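Local coordinates for protein 2-dehydro-3-deoxy-d-gluconate/2-dehydro-3-deoxy-phosphogluconate aldolase (Picrophilus torridus, PDB 4UXD) that is an aldolase of the dihydrodipicolinate synthetase family, a parallel beta/alpha barrel with additional C-terminal helices, assembled as four chains, at residues Ile129-Gln133 with Glu134-His138; Asp210-Phe213 with Thr214-Leu218; Ile257-Met260 with Lys261-Lys265. All coordinates share one frame; numbering follows the deposited sequence.

Contact 1 of 3, residues Ile129-Gln133 with Glu134-His138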
ATOM      1  N   ILE A 129       7.324 -15.280  -1.531  1.00 11.01           N
ATOM      2  CA  ILE A 129       8.446 -14.356  -1.571  1.00 18.50           C
ATOM      3  C   ILE A 129       8.257 -13.316  -2.684  1.00 20.87           C
ATOM      4  O   ILE A 129       7.894 -13.645  -3.815  1.00 23.31           O
ATOM      5  CB  ILE A 129       9.770 -15.134  -1.747  1.00 27.26           C
ATOM      6  CG1 ILE A 129      10.217 -15.694  -0.394  1.00 27.95           C
ATOM      7  CG2 ILE A 129      10.884 -14.266  -2.281  1.00 19.72           C
ATOM      8  CD1 ILE A 129      10.956 -17.006  -0.499  1.00 22.82           C
ATOM      9  N   LYS A 130       8.483 -12.050  -2.333  1.00 23.02           N
ATOM     10  CA  LYS A 130       8.382 -10.944  -3.271  1.00 24.06           C
ATOM     11  C   LYS A 130       9.491 -11.027  -4.302  1.00 25.24           C
ATOM     12  O   LYS A 130      10.660 -11.175  -3.949  1.00 19.90           O
ATOM     13  CB  LYS A 130       8.450  -9.605  -2.527  1.00 29.21           C
ATOM     14  CG  LYS A 130       8.453  -8.364  -3.419  1.00 36.73           C
ATOM     15  CD  LYS A 130       7.076  -8.101  -4.015  1.00 60.91           C
ATOM     16  CE  LYS A 130       7.138  -7.275  -5.297  1.00 58.36           C
ATOM     17  NZ  LYS A 130       6.238  -7.846  -6.339  1.00 50.89           N
ATOM     18  N   LEU A 131       9.110 -10.915  -5.572  1.00 28.58           N
ATOM     19  CA  LEU A 131      10.051 -11.019  -6.683  1.00 24.25           C
ATOM     20  C   LEU A 131      10.045  -9.798  -7.584  1.00 23.61           C
ATOM     21  O   LEU A 131       8.991  -9.224  -7.849  1.00 22.07           O
ATOM     22  CB  LEU A 131       9.732 -12.242  -7.535  1.00 28.08           C
ATOM     23  CG  LEU A 131       9.774 -13.611  -6.876  1.00 24.65           C
ATOM     24  CD1 LEU A 131       9.316 -14.653  -7.895  1.00 28.06           C
ATOM     25  CD2 LEU A 131      11.157 -13.935  -6.333  1.00 21.08           C
ATOM     26  N   ASN A 132      11.230  -9.424  -8.067  1.00 24.74           N
ATOM     27  CA  ASN A 132      11.360  -8.454  -9.150  1.00 19.88           C
ATOM     28  C   ASN A 132      11.112  -9.136 -10.513  1.00 25.56           C
ATOM     29  O   ASN A 132      10.812 -10.335 -10.571  1.00 25.37           O
ATOM     30  CB  ASN A 132      12.744  -7.797  -9.117  1.00 19.19           C
ATOM     31  CG  ASN A 132      13.892  -8.808  -9.292  1.00 33.42           C
ATOM     32  OD1 ASN A 132      13.698  -9.914  -9.793  1.00 40.29           O
ATOM     33  ND2 ASN A 132      15.092  -8.420  -8.882  1.00 25.29           N
ATOM     34  N   GLN A 133      11.277  -8.399 -11.608  1.00 25.16           N
ATOM     35  CA  GLN A 133      11.004  -8.941 -12.938  1.00 25.45           C
ATOM     36  C   GLN A 133      12.104  -9.882 -13.499  1.00 24.44           C
ATOM     37  O   GLN A 133      11.813 -10.730 -14.331  1.00 19.41           O
ATOM     38  CB  GLN A 133      10.769  -7.788 -13.927  1.00 22.95           C
ATOM     39  CG  GLN A 133       9.574  -6.906 -13.606  1.00 21.49           C
ATOM     40  CD  GLN A 133       8.267  -7.679 -13.408  1.00 21.00           C
ATOM     41  OE1 GLN A 133       7.711  -8.242 -14.344  1.00 21.09           O
ATOM     42  NE2 GLN A 133       7.770  -7.685 -12.183  1.00 24.26           N
ATOM     43  N   GLU A 134      13.356  -9.739 -13.066  1.00 32.01           N
ATOM     44  CA  GLU A 134      14.417 -10.636 -13.541  1.00 29.83           C
ATOM     45  C   GLU A 134      14.169 -12.076 -13.031  1.00 35.48           C
ATOM     46  O   GLU A 134      14.315 -13.060 -13.769  1.00 28.20           O
ATOM     47  CB  GLU A 134      15.788 -10.121 -13.091  1.00 41.44           C
ATOM     48  CG  GLU A 134      17.005 -10.911 -13.614  1.00 58.72           C
ATOM     49  CD  GLU A 134      17.245 -10.744 -15.115  1.00 75.71           C
ATOM     50  OE1 GLU A 134      17.688  -9.650 -15.536  1.00 70.57           O
ATOM     51  OE2 GLU A 134      17.011 -11.717 -15.874  1.00 74.37           O
ATOM     52  N   ALA A 135      13.771 -12.192 -11.770  1.00 24.66           N
ATOM     53  CA  ALA A 135      13.496 -13.488 -11.179  1.00 23.89           C
ATOM     54  C   ALA A 135      12.307 -14.136 -11.870  1.00 26.88           C
ATOM     55  O   ALA A 135      12.298 -15.348 -12.171  1.00 19.36           O
ATOM     56  CB  ALA A 135      13.230 -13.340  -9.697  1.00 20.35           C
ATOM     57  N   ILE A 136      11.299 -13.313 -12.117  1.00 25.30           N
ATOM     58  CA  ILE A 136      10.073 -13.772 -12.741  1.00 22.87           C
ATOM     59  C   ILE A 136      10.382 -14.207 -14.159  1.00 27.40           C
ATOM     60  O   ILE A 136       9.957 -15.280 -14.596  1.00 21.97           O
ATOM     61  CB  ILE A 136       8.998 -12.673 -12.722  1.00 20.25           C
ATOM     62  CG1 ILE A 136       8.418 -12.553 -11.311  1.00 16.01           C
ATOM     63  CG2 ILE A 136       7.896 -12.955 -13.750  1.00 17.41           C
ATOM     64  CD1 ILE A 136       7.689 -11.254 -11.048  1.00 19.28           C
ATOM     65  N   TYR A 137      11.140 -13.377 -14.872  1.00 30.31           N
ATOM     66  CA  TYR A 137      11.554 -13.716 -16.224  1.00 26.42           C
ATOM     67  C   TYR A 137      12.290 -15.062 -16.247  1.00 22.31           C
ATOM     68  O   TYR A 137      11.839 -15.996 -16.898  1.00 22.06           O
ATOM     69  CB  TYR A 137      12.436 -12.624 -16.810  1.00 28.48           C
ATOM     70  CG  TYR A 137      13.039 -13.039 -18.111  1.00 38.35           C
ATOM     71  CD1 TYR A 137      12.306 -12.967 -19.287  1.00 44.82           C
ATOM     72  CD2 TYR A 137      14.329 -13.544 -18.166  1.00 46.20           C
ATOM     73  CE1 TYR A 137      12.848 -13.375 -20.485  1.00 49.82           C
ATOM     74  CE2 TYR A 137      14.878 -13.953 -19.356  1.00 47.83           C
ATOM     75  CZ  TYR A 137      14.135 -13.873 -20.510  1.00 54.32           C
ATOM     76  OH  TYR A 137      14.679 -14.273 -21.703  1.00 67.34           O
ATOM     77  N   HIS A 138      13.395 -15.162 -15.511  1.00 17.67           N
ATOM     78  CA  HIS A 138      14.186 -16.383 -15.482  1.00 31.30           C
ATOM     79  C   HIS A 138      13.339 -17.623 -15.113  1.00 30.60           C
ATOM     80  O   HIS A 138      13.556 -18.724 -15.615  1.00 26.99           O
ATOM     81  CB  HIS A 138      15.361 -16.224 -14.513  1.00 21.93           C
ATOM     82  CG  HIS A 138      16.286 -17.398 -14.497  1.00 35.81           C
ATOM     83  ND1 HIS A 138      17.088 -17.698 -13.418  1.00 54.04           N
ATOM     84  CD2 HIS A 138      16.535 -18.351 -15.426  1.00 50.37           C
ATOM     85  CE1 HIS A 138      17.792 -18.786 -13.685  1.00 56.55           C
ATOM     86  NE2 HIS A 138      17.472 -19.205 -14.896  1.00 46.85           N
TER

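Contact 2 of 3, residues Asp210-Phe213 with Thr214-Leu218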
ATOM      1  N   ASP A 210     -17.081  -7.871 -14.488  1.00 24.81           N
ATOM      2  CA  ASP A 210     -17.755  -6.591 -14.681  1.00 28.81           C
ATOM      3  C   ASP A 210     -17.041  -5.705 -15.706  1.00 26.04           C
ATOM      4  O   ASP A 210     -17.616  -4.738 -16.204  1.00 27.63           O
ATOM      5  CB  ASP A 210     -17.918  -5.853 -13.347  1.00 32.67           C
ATOM      6  CG  ASP A 210     -16.670  -5.862 -12.505  1.00 30.76           C
ATOM      7  OD1 ASP A 210     -15.816  -6.765 -12.672  1.00 22.72           O
ATOM      8  OD2 ASP A 210     -16.566  -4.953 -11.649  1.00 42.10           O
ATOM      9  N   LEU A 211     -15.807  -6.059 -16.053  1.00 23.99           N
ATOM     10  CA  LEU A 211     -15.005  -5.260 -16.959  1.00 17.62           C
ATOM     11  C   LEU A 211     -15.002  -5.795 -18.396  1.00 27.43           C
ATOM     12  O   LEU A 211     -14.385  -5.196 -19.298  1.00 24.74           O
ATOM     13  CB  LEU A 211     -13.572  -5.175 -16.446  1.00 20.15           C
ATOM     14  CG  LEU A 211     -13.332  -4.588 -15.055  1.00 25.79           C
ATOM     15  CD1 LEU A 211     -11.851  -4.263 -14.930  1.00 30.52           C
ATOM     16  CD2 LEU A 211     -14.163  -3.359 -14.765  1.00 21.93           C
ATOM     17  N   LEU A 212     -15.703  -6.900 -18.615  1.00 26.00           N
ATOM     18  CA  LEU A 212     -15.704  -7.567 -19.916  1.00 32.37           C
ATOM     19  C   LEU A 212     -16.138  -6.645 -21.055  1.00 31.84           C
ATOM     20  O   LEU A 212     -15.512  -6.619 -22.113  1.00 24.99           O
ATOM     21  CB  LEU A 212     -16.616  -8.801 -19.880  1.00 31.69           C
ATOM     22  CG  LEU A 212     -16.653  -9.646 -21.158  1.00 43.71           C
ATOM     23  CD1 LEU A 212     -15.240 -10.066 -21.614  1.00 44.80           C
ATOM     24  CD2 LEU A 212     -17.521 -10.878 -20.943  1.00 43.88           C
ATOM     25  N   PHE A 213     -17.204  -5.879 -20.845  1.00 31.06           N
ATOM     26  CA  PHE A 213     -17.713  -5.043 -21.926  1.00 38.80           C
ATOM     27  C   PHE A 213     -16.687  -3.975 -22.320  1.00 35.84           C
ATOM     28  O   PHE A 213     -16.357  -3.835 -23.495  1.00 36.37           O
ATOM     29  CB  PHE A 213     -19.040  -4.395 -21.543  1.00 38.27           C
ATOM     30  CG  PHE A 213     -19.644  -3.588 -22.649  1.00 41.14           C
ATOM     31  CD1 PHE A 213     -20.317  -4.209 -23.690  1.00 43.90           C
ATOM     32  CD2 PHE A 213     -19.528  -2.209 -22.658  1.00 46.86           C
ATOM     33  CE1 PHE A 213     -20.871  -3.464 -24.720  1.00 46.70           C
ATOM     34  CE2 PHE A 213     -20.080  -1.466 -23.678  1.00 46.68           C
ATOM     35  CZ  PHE A 213     -20.749  -2.092 -24.715  1.00 43.66           C
ATOM     36  N   THR A 214     -16.165  -3.244 -21.341  1.00 31.75           N
ATOM     37  CA  THR A 214     -15.071  -2.308 -21.590  1.00 31.13           C
ATOM     38  C   THR A 214     -13.899  -3.004 -22.304  1.00 31.56           C
ATOM     39  O   THR A 214     -13.321  -2.455 -23.242  1.00 30.72           O
ATOM     40  CB  THR A 214     -14.575  -1.660 -20.264  1.00 28.13           C
ATOM     41  OG1 THR A 214     -15.632  -0.887 -19.682  1.00 16.01           O
ATOM     42  CG2 THR A 214     -13.345  -0.756 -20.487  1.00 32.96           C
ATOM     43  N   SER A 215     -13.567  -4.221 -21.873  1.00 30.40           N
ATOM     44  CA  SER A 215     -12.410  -4.923 -22.415  1.00 34.44           C
ATOM     45  C   SER A 215     -12.636  -5.329 -23.868  1.00 32.05           C
ATOM     46  O   SER A 215     -11.720  -5.250 -24.693  1.00 32.30           O
ATOM     47  CB  SER A 215     -12.080  -6.157 -21.578  1.00 32.82           C
ATOM     48  OG  SER A 215     -11.830  -5.817 -20.232  1.00 23.50           O
ATOM     49  N   LEU A 216     -13.846  -5.767 -24.189  1.00 31.04           N
ATOM     50  CA  LEU A 216     -14.163  -6.082 -25.575  1.00 33.79           C
ATOM     51  C   LEU A 216     -14.076  -4.797 -26.410  1.00 31.66           C
ATOM     52  O   LEU A 216     -13.519  -4.795 -27.509  1.00 27.42           O
ATOM     53  CB  LEU A 216     -15.557  -6.725 -25.710  1.00 33.52           C
ATOM     54  CG  LEU A 216     -15.828  -8.076 -25.041  1.00 32.35           C
ATOM     55  CD1 LEU A 216     -17.168  -8.662 -25.517  1.00 30.62           C
ATOM     56  CD2 LEU A 216     -14.695  -9.079 -25.258  1.00 27.85           C
ATOM     57  N   GLU A 217     -14.607  -3.696 -25.883  1.00 38.88           N
ATOM     58  CA  GLU A 217     -14.583  -2.426 -26.622  1.00 40.16           C
ATOM     59  C   GLU A 217     -13.165  -2.045 -27.008  1.00 27.25           C
ATOM     60  O   GLU A 217     -12.946  -1.442 -28.043  1.00 29.09           O
ATOM     61  CB  GLU A 217     -15.196  -1.302 -25.803  1.00 38.13           C
ATOM     62  CG  GLU A 217     -16.695  -1.205 -25.849  1.00 45.11           C
ATOM     63  CD  GLU A 217     -17.185   0.013 -25.082  1.00 59.89           C
ATOM     64  OE1 GLU A 217     -16.343   0.678 -24.433  1.00 51.94           O
ATOM     65  OE2 GLU A 217     -18.395   0.324 -25.142  1.00 57.31           O
ATOM     66  N   LEU A 218     -12.213  -2.414 -26.154  1.00 30.84           N
ATOM     67  CA  LEU A 218     -10.810  -2.078 -26.333  1.00 23.03           C
ATOM     68  C   LEU A 218     -10.010  -3.149 -27.087  1.00 30.95           C
ATOM     69  O   LEU A 218      -8.797  -3.006 -27.265  1.00 25.12           O
ATOM     70  CB  LEU A 218     -10.174  -1.840 -24.960  1.00 28.17           C
ATOM     71  CG  LEU A 218     -10.682  -0.640 -24.173  1.00 21.17           C
ATOM     72  CD1 LEU A 218     -10.138  -0.624 -22.758  1.00 25.24           C
ATOM     73  CD2 LEU A 218     -10.301   0.640 -24.893  1.00 25.85           C
TER
HETATM   74  O   HOH W   1     -17.748  -3.535 -18.574  1.00 30.93           O

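Contact 3 of 3, residues Ile257-Met260 with Lys261-Lys265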
ATOM      1  N   ILE A 257     -22.707  -7.157 -13.246  1.00 36.88           N
ATOM      2  CA  ILE A 257     -22.146  -6.203 -12.286  1.00 39.70           C
ATOM      3  C   ILE A 257     -22.851  -6.269 -10.939  1.00 36.96           C
ATOM      4  O   ILE A 257     -22.197  -6.183  -9.904  1.00 32.61           O
ATOM      5  CB  ILE A 257     -22.198  -4.746 -12.844  1.00 45.51           C
ATOM      6  CG1 ILE A 257     -21.064  -4.541 -13.842  1.00 37.10           C
ATOM      7  CG2 ILE A 257     -22.080  -3.690 -11.724  1.00 38.46           C
ATOM      8  CD1 ILE A 257     -21.242  -3.356 -14.730  1.00 46.14           C
ATOM      9  N   PRO A 258     -24.189  -6.404 -10.943  1.00 40.43           N
ATOM     10  CA  PRO A 258     -24.860  -6.516  -9.646  1.00 40.21           C
ATOM     11  C   PRO A 258     -24.569  -7.844  -8.970  1.00 28.90           C
ATOM     12  O   PRO A 258     -24.478  -7.893  -7.741  1.00 25.80           O
ATOM     13  CB  PRO A 258     -26.339  -6.370 -10.007  1.00 40.77           C
ATOM     14  CG  PRO A 258     -26.317  -5.589 -11.267  1.00 40.59           C
ATOM     15  CD  PRO A 258     -25.156  -6.146 -12.018  1.00 35.08           C
ATOM     16  N   LEU A 259     -24.395  -8.894  -9.767  1.00 30.63           N
ATOM     17  CA  LEU A 259     -23.965 -10.192  -9.233  1.00 33.28           C
ATOM     18  C   LEU A 259     -22.542 -10.149  -8.675  1.00 33.25           C
ATOM     19  O   LEU A 259     -22.268 -10.712  -7.603  1.00 26.35           O
ATOM     20  CB  LEU A 259     -24.043 -11.276 -10.306  1.00 24.04           C
ATOM     21  CG  LEU A 259     -23.601 -12.645  -9.793  1.00 28.25           C
ATOM     22  CD1 LEU A 259     -24.567 -13.154  -8.728  1.00 23.83           C
ATOM     23  CD2 LEU A 259     -23.462 -13.619 -10.935  1.00 18.08           C
ATOM     24  N   MET A 260     -21.643  -9.502  -9.422  1.00 36.05           N
ATOM     25  CA  MET A 260     -20.260  -9.315  -8.987  1.00 35.18           C
ATOM     26  C   MET A 260     -20.172  -8.533  -7.673  1.00 29.82           C
ATOM     27  O   MET A 260     -19.236  -8.722  -6.899  1.00 27.83           O
ATOM     28  CB  MET A 260     -19.440  -8.595 -10.065  1.00 31.30           C
ATOM     29  CG  MET A 260     -18.905  -9.492 -11.194  1.00 26.92           C
ATOM     30  SD  MET A 260     -17.915 -10.882 -10.579  1.00 26.54           S
ATOM     31  CE  MET A 260     -16.404 -10.110 -10.025  1.00 28.39           C
ATOM     32  N   LYS A 261     -21.144  -7.659  -7.421  1.00 30.96           N
ATOM     33  CA  LYS A 261     -21.151  -6.879  -6.192  1.00 25.35           C
ATOM     34  C   LYS A 261     -21.556  -7.753  -5.021  1.00 40.72           C
ATOM     35  O   LYS A 261     -20.937  -7.693  -3.956  1.00 37.18           O
ATOM     36  CB  LYS A 261     -22.101  -5.694  -6.291  1.00 30.75           C
ATOM     37  CG  LYS A 261     -22.105  -4.815  -5.034  1.00 51.75           C
ATOM     38  CD  LYS A 261     -23.115  -3.675  -5.154  1.00 61.73           C
ATOM     39  CE  LYS A 261     -23.220  -2.872  -3.865  1.00 59.00           C
ATOM     40  NZ  LYS A 261     -24.477  -2.075  -3.799  1.00 40.35           N
ATOM     41  N   LYS A 262     -22.616  -8.539  -5.223  1.00 42.96           N
ATOM     42  CA  LYS A 262     -23.061  -9.516  -4.235  1.00 32.25           C
ATOM     43  C   LYS A 262     -21.889 -10.417  -3.846  1.00 35.65           C
ATOM     44  O   LYS A 262     -21.557 -10.526  -2.671  1.00 38.58           O
ATOM     45  CB  LYS A 262     -24.223 -10.363  -4.777  1.00 38.57           C
ATOM     46  CG  LYS A 262     -25.563  -9.655  -4.863  1.00 54.36           C
ATOM     47  CD  LYS A 262     -26.308  -9.680  -3.525  1.00 78.57           C
ATOM     48  CE  LYS A 262     -27.714  -9.088  -3.629  1.00 78.34           C
ATOM     49  NZ  LYS A 262     -28.477  -9.198  -2.347  1.00 84.71           N
ATOM     50  N   LEU A 263     -21.252 -11.037  -4.841  1.00 37.86           N
ATOM     51  CA  LEU A 263     -20.148 -11.980  -4.599  1.00 36.52           C
ATOM     52  C   LEU A 263     -18.929 -11.358  -3.888  1.00 35.43           C
ATOM     53  O   LEU A 263     -18.172 -12.060  -3.204  1.00 34.19           O
ATOM     54  CB  LEU A 263     -19.700 -12.601  -5.930  1.00 29.56           C
ATOM     55  CG  LEU A 263     -20.727 -13.527  -6.597  1.00 32.23           C
ATOM     56  CD1 LEU A 263     -20.306 -13.883  -8.006  1.00 21.68           C
ATOM     57  CD2 LEU A 263     -20.959 -14.804  -5.770  1.00 32.23           C
ATOM     58  N   GLY A 264     -18.756 -10.045  -4.039  1.00 35.09           N
ATOM     59  CA  GLY A 264     -17.587  -9.343  -3.530  1.00 28.47           C
ATOM     60  C   GLY A 264     -17.749  -8.813  -2.119  1.00 33.87           C
ATOM     61  O   GLY A 264     -16.779  -8.376  -1.491  1.00 21.77           O
ATOM     62  N   LYS A 265     -18.977  -8.858  -1.613  1.00 39.45           N
ATOM     63  CA  LYS A 265     -19.233  -8.529  -0.214  1.00 44.65           C
ATOM     64  C   LYS A 265     -18.644  -9.588   0.712  1.00 42.35           C
ATOM     65  O   LYS A 265     -18.662  -9.424   1.926  1.00 44.49           O
ATOM     66  CB  LYS A 265     -20.737  -8.397   0.051  1.00 47.72           C
ATOM     67  CG  LYS A 265     -21.421  -7.226  -0.659  1.00 60.83           C
ATOM     68  CD  LYS A 265     -20.915  -5.868  -0.167  1.00 73.42           C
ATOM     69  CE  LYS A 265     -21.543  -4.719  -0.942  1.00 63.14           C
ATOM     70  NZ  LYS A 265     -20.871  -3.424  -0.651  1.00 71.06           N
TER

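Contact 1 of 3, residues Ile129-Gln133 with Glu134-His138
Asn132 caps the helix that begins at Gln133, its side-chain OD1 taking the N-H of Ala135. The bond is 3.0 Å from Ala135 N to Asn132 OD1 and nearly straight, 167° at the hydrogen. It depends on the first torsion of Asn132 (chi1 61°), which sets CG between the backbone N and the carbonyl carbon and turns the amide oxygen back over the first turn. Behind the cap, Tyr137 N reaches Gln133 O at 2.8 Å, whereas the bond from Ile136 N to Asn132 O is weak at 3.4 Å. Leu131 makes apolar contacts on one side of the turn: its CD2 lies 4.0 Å from Ala135 CB, and Leu131 CB is equally far from Ile136 CG1. The Ile136 and Gln133 side chains lie side by side, pointing the same way, with Ile136 CD1 3.7 Å from Gln133 NE2. That amide is held from outside, OE1 by Asp164 N and Thr167 OG1, NE2 by Lys162 O. The amide nitrogen, Asn132 ND2, bonds to Tyr291 OH of the second subunit, whose Gln267 grips the backbone at Lys130 and Asn132. One asparagine amide thus serves two purposes, satisfying a first-turn N-H with its oxygen and joining a subunit interface with its nitrogen.

Contact 2 of 3, residues Asp210-Phe213 with Thr214-Leu218
Leu212 and Leu216, one helical turn apart, meet through their branch ends, Leu212 CD1 lying 3.8 Å from Leu216 CD2. Their chains run at a slant to each other; CG of Leu212 is anti to the backbone N (chi1 -177°), while CG of Leu216 stands beside its own. Leu212 also packs on Ile234 and Leu237 of helix 233-240, and Leu216 on Tyr241. Phe213 and Glu217 repeat the same spacing on another side of the helix. The Glu217 chain passes over one face of the phenyl ring, with CG 4.0 Å from Phe213 CE2. The fit at the carboxylate itself is doubtful; the same group lies close to Glu217 of the third subunit, and two like charges this close could shift each other's ionisation, if the modelled positions hold. The Ser215 hydroxyl folds back on its own helix. Its OG donates to Leu211 O at 2.8 Å, from above the carbonyl plane, while Ser215 N reaches the same oxygen, Leu211 O, at 2.9 Å and nearly in line with the carbonyl bond. Ser215 OG is bonded to Gln206 as well. At the start of the helix a water bridges Asp210 O, 2.7 Å away, and Thr214 N, 3.2 Å away. A serine hydroxyl folded back on the carbonyl four residues earlier is a familiar helical arrangement; here it sits in the short helix of a beta-alpha-beta unit, between strands 203-206 and 222-224 of the parallel barrel.

Contact 3 of 3, residues Ile257-Met260 with Lys261-Lys265
The flat peptide carbonyls of Pro258 and Leu259 accept the N-H of Lys262 and Leu263, in a proline-kinked part of helix 245-264, one of the C-terminal helices, which comes after helix 233-240. Lys262 N meets Pro258 O at 3.2 Å, and Leu263 N meets Leu259 O at 3.0 Å. Side-chain carbons lie beside the same oxygens: Lys262 CG is 3.5 Å from Pro258 O, and Leu263 CG is 3.4 Å from Leu259 O. Pro258 has no N-H to give to the preceding turn, hence the kink. Just after it, Lys261 N divides between two weak bonds, to Ile257 O and to Pro258 O. Among side chains, Leu259 CG approaches Leu263 CD1 at 3.9 Å; these two leucines also lean on helix 270-279, Leu259 against Tyr275 and Leu263 against Ala271 and Tyr272. Met260 bends twice beyond CB and packs against Asp209, Thr227 and Tyr272. Lys261 takes a different course, its chain fully extended and its end leading away from the preceding turn. Gly264 N makes only a weak bond to Met260 O, 3.2 Å long with 124° at the hydrogen.

How the contacts relate
Contacts 2 and 3 are neighbours, their centres about 17 Å apart, and they touch where Asp210 CB lies 3.4 Å from Ile257 CG1 and Asp210 N lies 4.1 Å from Met260 CG. Contact 1 stands apart, its centre about 29 Å from that of contact 2 and about 33 Å from that of contact 3. They also differ in their neighbours in the assembly: contact 1 faces the second subunit and contact 2 the third, where Asp210 forms a salt bridge with Arg189 of that subunit, while contact 3 meets no other chain. Bound glycerol, probably from the crystallisation liquor, lies near Asn132 in contact 1 and near Met260 in contact 3.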